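PDB 3N72: putative activator of HSP90 from Plasmodium falciparum, which probably binds the Hsp90 chaperone and stimulates its ATPase, the chain here being the N-terminal Aha1 domain of a longer protein. Local coordinates for residues D49-S54 with I74-L79; V94-F99 with N107-N112. All blocks are in the same frame, centred on the assembly; numbering follows the deposited sequence.

Interaction 1: residues D49-S54 with I74-L79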
ATOM      1  N   ASP B  49      -3.072 -18.902  27.619  1.00 14.80           N
ATOM      2  CA  ASP B  49      -3.029 -17.454  27.839  1.00 15.13           C
ATOM      3  C   ASP B  49      -1.582 -16.992  28.020  1.00 14.38           C
ATOM      4  O   ASP B  49      -0.635 -17.809  28.035  1.00 13.71           O
ATOM      5  CB  ASP B  49      -3.833 -17.107  29.095  1.00 15.74           C
ATOM      6  CG  ASP B  49      -4.359 -15.679  29.105  1.00 18.75           C
ATOM      7  OD1 ASP B  49      -4.089 -14.890  28.154  1.00 17.96           O
ATOM      8  OD2 ASP B  49      -5.045 -15.342  30.096  1.00 22.35           O
ATOM      9  N   ASN B  50      -1.424 -15.678  28.134  1.00 13.21           N
ATOM     10  CA  ASN B  50      -0.146 -15.059  28.438  1.00 13.26           C
ATOM     11  C   ASN B  50       0.959 -15.459  27.458  1.00 14.09           C
ATOM     12  O   ASN B  50       1.993 -16.008  27.827  1.00 14.79           O
ATOM     13  CB  ASN B  50       0.220 -15.329  29.900  1.00 12.72           C
ATOM     14  CG  ASN B  50      -0.815 -14.769  30.855  1.00 12.79           C
ATOM     15  OD1 ASN B  50      -1.146 -13.584  30.786  1.00 13.64           O
ATOM     16  ND2 ASN B  50      -1.320 -15.614  31.764  1.00 12.70           N
ATOM     17  N   LEU B  51       0.709 -15.164  26.195  1.00 14.50           N
ATOM     18  CA  LEU B  51       1.601 -15.561  25.124  1.00 16.08           C
ATOM     19  C   LEU B  51       2.725 -14.555  24.848  1.00 16.32           C
ATOM     20  O   LEU B  51       2.462 -13.417  24.449  1.00 17.89           O
ATOM     21  CB  LEU B  51       0.763 -15.781  23.871  1.00 16.50           C
ATOM     22  CG  LEU B  51      -0.043 -17.064  23.967  1.00 16.89           C
ATOM     23  CD1 LEU B  51      -1.519 -16.814  23.844  1.00 19.84           C
ATOM     24  CD2 LEU B  51       0.477 -18.028  22.943  1.00 17.79           C
ATOM     25  N   GLN B  52       3.967 -14.970  25.060  1.00 16.10           N
ATOM     26  CA  GLN B  52       5.114 -14.170  24.615  1.00 17.19           C
ATOM     27  C   GLN B  52       5.543 -14.779  23.288  1.00 16.35           C
ATOM     28  O   GLN B  52       5.780 -15.996  23.228  1.00 16.98           O
ATOM     29  CB  GLN B  52       6.310 -14.292  25.561  1.00 18.07           C
ATOM     30  CG  GLN B  52       6.061 -14.356  27.046  1.00 21.66           C
ATOM     31  CD  GLN B  52       7.325 -14.791  27.775  1.00 25.42           C
ATOM     32  OE1 GLN B  52       8.433 -14.290  27.495  1.00 28.58           O
ATOM     33  NE2 GLN B  52       7.178 -15.727  28.704  1.00 25.95           N
ATOM     34  N   VAL B  53       5.656 -13.966  22.238  1.00 15.46           N
ATOM     35  CA  VAL B  53       6.079 -14.463  20.912  1.00 14.88           C
ATOM     36  C   VAL B  53       7.277 -13.657  20.432  1.00 15.18           C
ATOM     37  O   VAL B  53       7.159 -12.453  20.176  1.00 16.03           O
ATOM     38  CB  VAL B  53       4.917 -14.400  19.882  1.00 14.25           C
ATOM     39  CG1 VAL B  53       5.322 -15.077  18.545  1.00 13.43           C
ATOM     40  CG2 VAL B  53       3.699 -15.125  20.422  1.00 14.58           C
ATOM     41  N   SER B  54       8.424 -14.316  20.295  1.00 13.96           N
ATOM     42  CA  SER B  54       9.655 -13.601  20.019  1.00 13.36           C
ATOM     43  C   SER B  54      10.341 -14.219  18.832  1.00 12.38           C
ATOM     44  O   SER B  54      10.626 -15.410  18.846  1.00 12.06           O
ATOM     45  CB  SER B  54      10.596 -13.673  21.248  1.00 13.15           C
ATOM     46  OG  SER B  54      11.869 -13.084  20.964  1.00 16.26           O
ATOM     47  N   ILE B  74       7.913 -19.395  21.313  1.00 11.70           N
ATOM     48  CA  ILE B  74       6.552 -19.106  21.780  1.00 11.06           C
ATOM     49  C   ILE B  74       6.484 -19.633  23.206  1.00 11.58           C
ATOM     50  O   ILE B  74       6.642 -20.821  23.414  1.00 12.36           O
ATOM     51  CB  ILE B  74       5.487 -19.794  20.913  1.00 10.77           C
ATOM     52  CG1 ILE B  74       5.721 -19.469  19.425  1.00 10.53           C
ATOM     53  CG2 ILE B  74       4.065 -19.369  21.361  1.00 11.04           C
ATOM     54  CD1 ILE B  74       4.959 -20.370  18.455  1.00 11.60           C
ATOM     55  N   LYS B  75       6.301 -18.729  24.160  1.00 11.99           N
ATOM     56  CA  LYS B  75       6.261 -19.101  25.586  1.00 13.06           C
ATOM     57  C   LYS B  75       4.988 -18.558  26.203  1.00 13.33           C
ATOM     58  O   LYS B  75       4.709 -17.343  26.147  1.00 13.74           O
ATOM     59  CB  LYS B  75       7.507 -18.577  26.303  1.00 13.87           C
ATOM     60  CG  LYS B  75       7.557 -19.081  27.761  1.00 19.03           C
ATOM     61  CD  LYS B  75       8.937 -19.081  28.353  1.00 24.75           C
ATOM     62  CE  LYS B  75       8.912 -19.573  29.832  1.00 26.49           C
ATOM     63  NZ  LYS B  75       8.559 -21.003  29.918  1.00 30.06           N
ATOM     64  N   PHE B  76       4.199 -19.463  26.790  1.00 13.44           N
ATOM     65  CA  PHE B  76       2.876 -19.117  27.224  1.00 13.45           C
ATOM     66  C   PHE B  76       2.470 -19.982  28.389  1.00 12.54           C
ATOM     67  O   PHE B  76       3.276 -20.752  28.901  1.00 12.40           O
ATOM     68  CB  PHE B  76       1.844 -19.195  26.072  1.00 13.42           C
ATOM     69  CG  PHE B  76       1.822 -20.506  25.281  1.00 14.21           C
ATOM     70  CD1 PHE B  76       0.695 -21.332  25.328  1.00 13.09           C
ATOM     71  CD2 PHE B  76       2.870 -20.866  24.427  1.00 14.07           C
ATOM     72  CE1 PHE B  76       0.614 -22.487  24.566  1.00 14.72           C
ATOM     73  CE2 PHE B  76       2.813 -22.047  23.657  1.00 12.02           C
ATOM     74  CZ  PHE B  76       1.679 -22.855  23.730  1.00 11.48           C
ATOM     75  N   GLU B  77       1.229 -19.830  28.822  1.00 12.97           N
ATOM     76  CA  GLU B  77       0.747 -20.598  29.951  1.00 13.15           C
ATOM     77  C   GLU B  77      -0.479 -21.436  29.581  1.00 13.01           C
ATOM     78  O   GLU B  77      -1.205 -21.088  28.671  1.00 12.61           O
ATOM     79  CB  GLU B  77       0.480 -19.675  31.129  1.00 13.49           C
ATOM     80  CG  GLU B  77       1.810 -19.024  31.596  1.00 14.19           C
ATOM     81  CD  GLU B  77       1.622 -17.894  32.635  1.00 16.25           C
ATOM     82  OE1 GLU B  77       0.473 -17.476  32.865  1.00 15.05           O
ATOM     83  OE2 GLU B  77       2.638 -17.441  33.235  1.00 18.48           O
ATOM     84  N   TRP B  78      -0.671 -22.553  30.272  1.00 12.80           N
ATOM     85  CA  TRP B  78      -1.873 -23.378  30.062  1.00 12.72           C
ATOM     86  C   TRP B  78      -2.722 -23.369  31.323  1.00 13.01           C
ATOM     87  O   TRP B  78      -2.206 -23.222  32.441  1.00 13.00           O
ATOM     88  CB  TRP B  78      -1.519 -24.807  29.645  1.00 12.84           C
ATOM     89  CG  TRP B  78      -0.831 -25.682  30.716  1.00 13.25           C
ATOM     90  CD1 TRP B  78       0.511 -25.783  30.956  1.00 11.89           C
ATOM     91  CD2 TRP B  78      -1.473 -26.595  31.626  1.00 14.11           C
ATOM     92  NE1 TRP B  78       0.749 -26.694  31.970  1.00 14.00           N
ATOM     93  CE2 TRP B  78      -0.446 -27.217  32.394  1.00 14.19           C
ATOM     94  CE3 TRP B  78      -2.816 -26.964  31.857  1.00 11.48           C
ATOM     95  CZ2 TRP B  78      -0.723 -28.157  33.404  1.00 14.22           C
ATOM     96  CZ3 TRP B  78      -3.087 -27.919  32.845  1.00 14.25           C
ATOM     97  CH2 TRP B  78      -2.047 -28.498  33.606  1.00 14.57           C
ATOM     98  N   LEU B  79      -4.030 -23.507  31.131  1.00 13.02           N
ATOM     99  CA  LEU B  79      -5.004 -23.430  32.207  1.00 13.55           C
ATOM    100  C   LEU B  79      -6.052 -24.501  31.936  1.00 14.92           C
ATOM    101  O   LEU B  79      -6.101 -25.087  30.848  1.00 13.80           O
ATOM    102  CB  LEU B  79      -5.650 -22.022  32.276  1.00 14.15           C
ATOM    103  CG  LEU B  79      -4.770 -20.809  32.671  1.00 13.68           C
ATOM    104  CD1 LEU B  79      -4.193 -20.070  31.445  1.00 15.31           C
ATOM    105  CD2 LEU B  79      -5.559 -19.816  33.538  1.00 15.20           C
TER
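Asp49 and Glu77 form an antiparallel hydrogen-bonded pair, with Glu77 N to Asp49 O at 2.9 Å and Asp49 N to Glu77 O at 3.1 Å. A second such pair joins Gln52 and Lys75, Gln52 N 2.7 Å from Lys75 O. Two residues separate Asp49 from Gln52 but only one separates Lys75 from Glu77, evidence for a beta bulge at Asn50-Leu51. Asn50 has positive phi and psi, and its carbonyl O receives a CA-H contact from Phe76 CA at 3.3 Å.

Among polar side chains, Asn50 ND2 donates to Glu77 OE1 at 2.8 Å; the bond is bent (130° at the hydrogen) and reaches the oxygen from above the carboxylate plane. Gln52 lies alongside Lys75, its NE2 3.5 Å from Lys75 CG.

The apolar contacts centre on Leu51, whose CG is 3.5 Å from Phe76 CB and whose CD2 meets the ring's CG and Ile74 CG2. With CG between backbone N and carbonyl carbon (chi1 52°), Phe76 meets Leu51 by CB, its ring leading away.

These strands form the hairpin of 44-62 and 65-82. Helix 23-35 covers Leu51, Val53 and Ile74 through Ile30, Lys31 and Leu34, while strand 87-100 pairs with the far edge of 74-79.

Interaction 2: residues V94-F99 with N107-N112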
ATOM      1  N   VAL B  94       4.108 -23.490  28.855  1.00 14.00           N
ATOM      2  CA  VAL B  94       4.374 -24.180  27.604  1.00 13.08           C
ATOM      3  C   VAL B  94       5.418 -23.364  26.865  1.00 13.40           C
ATOM      4  O   VAL B  94       5.302 -22.132  26.760  1.00 13.59           O
ATOM      5  CB  VAL B  94       3.137 -24.261  26.670  1.00 13.53           C
ATOM      6  CG1 VAL B  94       3.439 -25.185  25.501  1.00 11.54           C
ATOM      7  CG2 VAL B  94       1.883 -24.721  27.403  1.00 13.06           C
ATOM      8  N   GLU B  95       6.432 -24.052  26.351  1.00 13.20           N
ATOM      9  CA  GLU B  95       7.484 -23.399  25.593  1.00 13.37           C
ATOM     10  C   GLU B  95       7.717 -24.131  24.294  1.00 13.64           C
ATOM     11  O   GLU B  95       7.980 -25.344  24.285  1.00 13.14           O
ATOM     12  CB  GLU B  95       8.778 -23.364  26.396  1.00 14.76           C
ATOM     13  CG  GLU B  95       9.931 -22.757  25.626  1.00 18.91           C
ATOM     14  CD  GLU B  95      11.308 -23.239  26.099  1.00 25.36           C
ATOM     15  OE1 GLU B  95      11.529 -24.476  26.290  1.00 28.81           O
ATOM     16  OE2 GLU B  95      12.185 -22.364  26.223  1.00 27.35           O
ATOM     17  N   ILE B  96       7.661 -23.385  23.195  1.00 13.47           N
ATOM     18  CA  ILE B  96       8.014 -23.934  21.899  1.00 13.33           C
ATOM     19  C   ILE B  96       9.269 -23.179  21.493  1.00 13.69           C
ATOM     20  O   ILE B  96       9.199 -22.012  21.085  1.00 13.59           O
ATOM     21  CB  ILE B  96       6.903 -23.741  20.878  1.00 13.01           C
ATOM     22  CG1 ILE B  96       5.579 -24.326  21.432  1.00 13.06           C
ATOM     23  CG2 ILE B  96       7.336 -24.293  19.516  1.00 13.08           C
ATOM     24  CD1 ILE B  96       4.368 -24.181  20.498  1.00 12.08           C
ATOM     25  N   PRO B  97      10.428 -23.816  21.669  1.00 13.71           N
ATOM     26  CA  PRO B  97      11.632 -22.997  21.557  1.00 14.41           C
ATOM     27  C   PRO B  97      12.041 -22.712  20.109  1.00 14.66           C
ATOM     28  O   PRO B  97      12.818 -21.779  19.858  1.00 15.84           O
ATOM     29  CB  PRO B  97      12.682 -23.841  22.279  1.00 14.36           C
ATOM     30  CG  PRO B  97      12.152 -25.202  22.282  1.00 15.18           C
ATOM     31  CD  PRO B  97      10.688 -25.100  22.340  1.00 13.92           C
ATOM     32  N   ASP B  98      11.494 -23.468  19.171  1.00 14.98           N
ATOM     33  CA  ASP B  98      11.945 -23.386  17.791  1.00 16.58           C
ATOM     34  C   ASP B  98      10.838 -23.608  16.776  1.00 15.96           C
ATOM     35  O   ASP B  98      10.780 -24.641  16.115  1.00 18.06           O
ATOM     36  CB  ASP B  98      13.080 -24.386  17.554  1.00 17.68           C
ATOM     37  CG  ASP B  98      13.689 -24.253  16.175  1.00 21.71           C
ATOM     38  OD1 ASP B  98      13.759 -23.105  15.655  1.00 25.28           O
ATOM     39  OD2 ASP B  98      14.078 -25.295  15.604  1.00 25.54           O
ATOM     40  N   PHE B  99       9.958 -22.636  16.630  1.00 14.18           N
ATOM     41  CA  PHE B  99       8.891 -22.753  15.635  1.00 14.09           C
ATOM     42  C   PHE B  99       9.371 -21.992  14.393  1.00 13.25           C
ATOM     43  O   PHE B  99       9.392 -20.779  14.393  1.00 14.38           O
ATOM     44  CB  PHE B  99       7.583 -22.174  16.224  1.00 12.81           C
ATOM     45  CG  PHE B  99       6.411 -22.261  15.296  1.00 13.60           C
ATOM     46  CD1 PHE B  99       5.739 -23.458  15.104  1.00 12.44           C
ATOM     47  CD2 PHE B  99       6.007 -21.141  14.588  1.00 12.78           C
ATOM     48  CE1 PHE B  99       4.637 -23.514  14.213  1.00 12.62           C
ATOM     49  CE2 PHE B  99       4.963 -21.189  13.720  1.00 13.62           C
ATOM     50  CZ  PHE B  99       4.268 -22.367  13.513  1.00 12.96           C
ATOM     51  N   ASN B 107       7.021 -30.741  10.781  1.00 31.66           N
ATOM     52  CA  ASN B 107       6.112 -30.695  11.958  1.00 31.26           C
ATOM     53  C   ASN B 107       6.721 -31.345  13.221  1.00 31.10           C
ATOM     54  O   ASN B 107       5.993 -31.867  14.079  1.00 31.61           O
ATOM     55  CB  ASN B 107       4.748 -31.325  11.608  1.00 31.61           C
ATOM     56  CG  ASN B 107       3.573 -30.638  12.289  1.00 32.09           C
ATOM     57  OD1 ASN B 107       2.711 -31.314  12.853  1.00 35.27           O
ATOM     58  ND2 ASN B 107       3.511 -29.293  12.220  1.00 31.67           N
ATOM     59  N   ASP B 108       8.050 -31.301  13.329  1.00 29.84           N
ATOM     60  CA  ASP B 108       8.763 -32.041  14.369  1.00 29.25           C
ATOM     61  C   ASP B 108       9.358 -31.205  15.516  1.00 27.96           C
ATOM     62  O   ASP B 108      10.217 -31.690  16.272  1.00 28.44           O
ATOM     63  CB  ASP B 108       9.838 -32.936  13.753  1.00 29.74           C
ATOM     64  CG  ASP B 108      10.839 -32.171  12.896  1.00 32.00           C
ATOM     65  OD1 ASP B 108      11.593 -32.852  12.168  1.00 33.26           O
ATOM     66  OD2 ASP B 108      10.884 -30.912  12.929  1.00 34.12           O
ATOM     67  N   TYR B 109       8.882 -29.972  15.676  1.00 25.78           N
ATOM     68  CA  TYR B 109       9.411 -29.093  16.722  1.00 23.47           C
ATOM     69  C   TYR B 109       8.987 -29.542  18.127  1.00 22.79           C
ATOM     70  O   TYR B 109       7.911 -30.152  18.308  1.00 23.24           O
ATOM     71  CB  TYR B 109       9.011 -27.639  16.473  1.00 22.48           C
ATOM     72  CG  TYR B 109       7.534 -27.390  16.321  1.00 19.49           C
ATOM     73  CD1 TYR B 109       6.734 -27.104  17.438  1.00 16.83           C
ATOM     74  CD2 TYR B 109       6.934 -27.380  15.057  1.00 17.90           C
ATOM     75  CE1 TYR B 109       5.370 -26.853  17.302  1.00 16.20           C
ATOM     76  CE2 TYR B 109       5.584 -27.132  14.911  1.00 16.69           C
ATOM     77  CZ  TYR B 109       4.803 -26.877  16.028  1.00 15.27           C
ATOM     78  OH  TYR B 109       3.464 -26.607  15.846  1.00 14.68           O
ATOM     79  N   ALA B 110       9.840 -29.248  19.110  1.00 21.03           N
ATOM     80  CA  ALA B 110       9.555 -29.535  20.530  1.00 19.55           C
ATOM     81  C   ALA B 110       8.479 -28.623  21.107  1.00 18.44           C
ATOM     82  O   ALA B 110       8.441 -27.428  20.818  1.00 17.54           O
ATOM     83  CB  ALA B 110      10.828 -29.396  21.376  1.00 19.88           C
ATOM     84  N   ILE B 111       7.633 -29.200  21.954  1.00 17.78           N
ATOM     85  CA  ILE B 111       6.695 -28.436  22.776  1.00 17.06           C
ATOM     86  C   ILE B 111       6.949 -28.916  24.207  1.00 17.45           C
ATOM     87  O   ILE B 111       6.733 -30.086  24.516  1.00 17.53           O
ATOM     88  CB  ILE B 111       5.217 -28.659  22.352  1.00 17.07           C
ATOM     89  CG1 ILE B 111       5.003 -28.256  20.893  1.00 16.17           C
ATOM     90  CG2 ILE B 111       4.254 -27.843  23.220  1.00 16.82           C
ATOM     91  CD1 ILE B 111       3.732 -28.801  20.307  1.00 14.05           C
ATOM     92  N   ASN B 112       7.485 -28.033  25.043  1.00 16.90           N
ATOM     93  CA  ASN B 112       7.834 -28.390  26.410  1.00 17.09           C
ATOM     94  C   ASN B 112       6.780 -27.847  27.347  1.00 16.23           C
ATOM     95  O   ASN B 112       6.591 -26.634  27.424  1.00 16.42           O
ATOM     96  CB  ASN B 112       9.212 -27.847  26.761  1.00 17.90           C
ATOM     97  CG  ASN B 112      10.291 -28.364  25.810  1.00 19.94           C
ATOM     98  OD1 ASN B 112      10.327 -29.566  25.494  1.00 22.01           O
ATOM     99  ND2 ASN B 112      11.141 -27.461  25.318  1.00 21.81           N
TER
HETATM  100  O   HOH W   1      10.333 -26.005  19.302  1.00 20.57           O
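Phe99 drives its edge into the face of Tyr109 in a T-shaped stack, centroids 5.2 Å apart and planes at 88°. The ring edge CD1-CE1 does the touching: Phe99 CD1 stands over one face of the tyrosine ring, offset toward its rim, 3.7 Å from Tyr109 CZ. With chi1 at 55°, Tyr109 CG sits between its backbone N and carbonyl carbon, turning the ring toward Ile96 and Phe99. Ile96 CG2 meets this ring obliquely, 3.5 Å from Tyr109 CD1. The close packing continues through Ile111, which lies side by side with Ile96 and Val94; the closer pair is Val94 CG1 to Ile111 CG2, 3.6 Å. Leu142 of helix 120-142 touches the side chains of Phe99 and Tyr109, and Lys139 adds a cation-pi contact to Tyr109.

The other side is more open and polar. Glu95 and Asn112 make an antiparallel hydrogen-bonded pair, with Glu95 N to Asn112 O and Asn112 N to Glu95 O both 2.8 Å, their side chains running alongside. Asn112 ND2 gives a fairly straight bond (164° at the hydrogen) to Glu95 OE1 at 3.2 Å, on the anti side of the carboxylate. Beyond Pro97 the backbones diverge, and water 1 bridges them, accepting from Asp98 N and donating to Ala110 O, each at 2.8 Å.

Asn107, with positive phi, closes helix 101-105 in a Schellman motif. The whole is a strand-helix-strand connection: strand 87-100 turns a corner at Pro97, passes through the short helix, and the returning chain rejoins it antiparallel as strand 112-115, within the curved sheet of the Aha1 N-terminal domain.

How the interactions relate
Interactions 1 and 2 have centres about 12 Å apart and belong to one antiparallel sheet, in which strand 65-82 is the neighbour of strand 87-100. Segment 74-79 is therefore shared out between two partners: one edge faces 49-54, the other 94-99. The evidence is two probable hydrogen bonds, Ile74 O to Ile96 N at 2.8 Å and Phe76 O to Val94 N at 2.9 Å. Packing crosses the same seam, with Ile74 CD1 3.9 Å from Phe99 CB. Leu142 also touches Ile74, so helix 120-142 reaches both contacts. A thiocyanate ion, probably from the crystallisation liquor, lies about 4 Å from the Glu77 side chain in interaction 1.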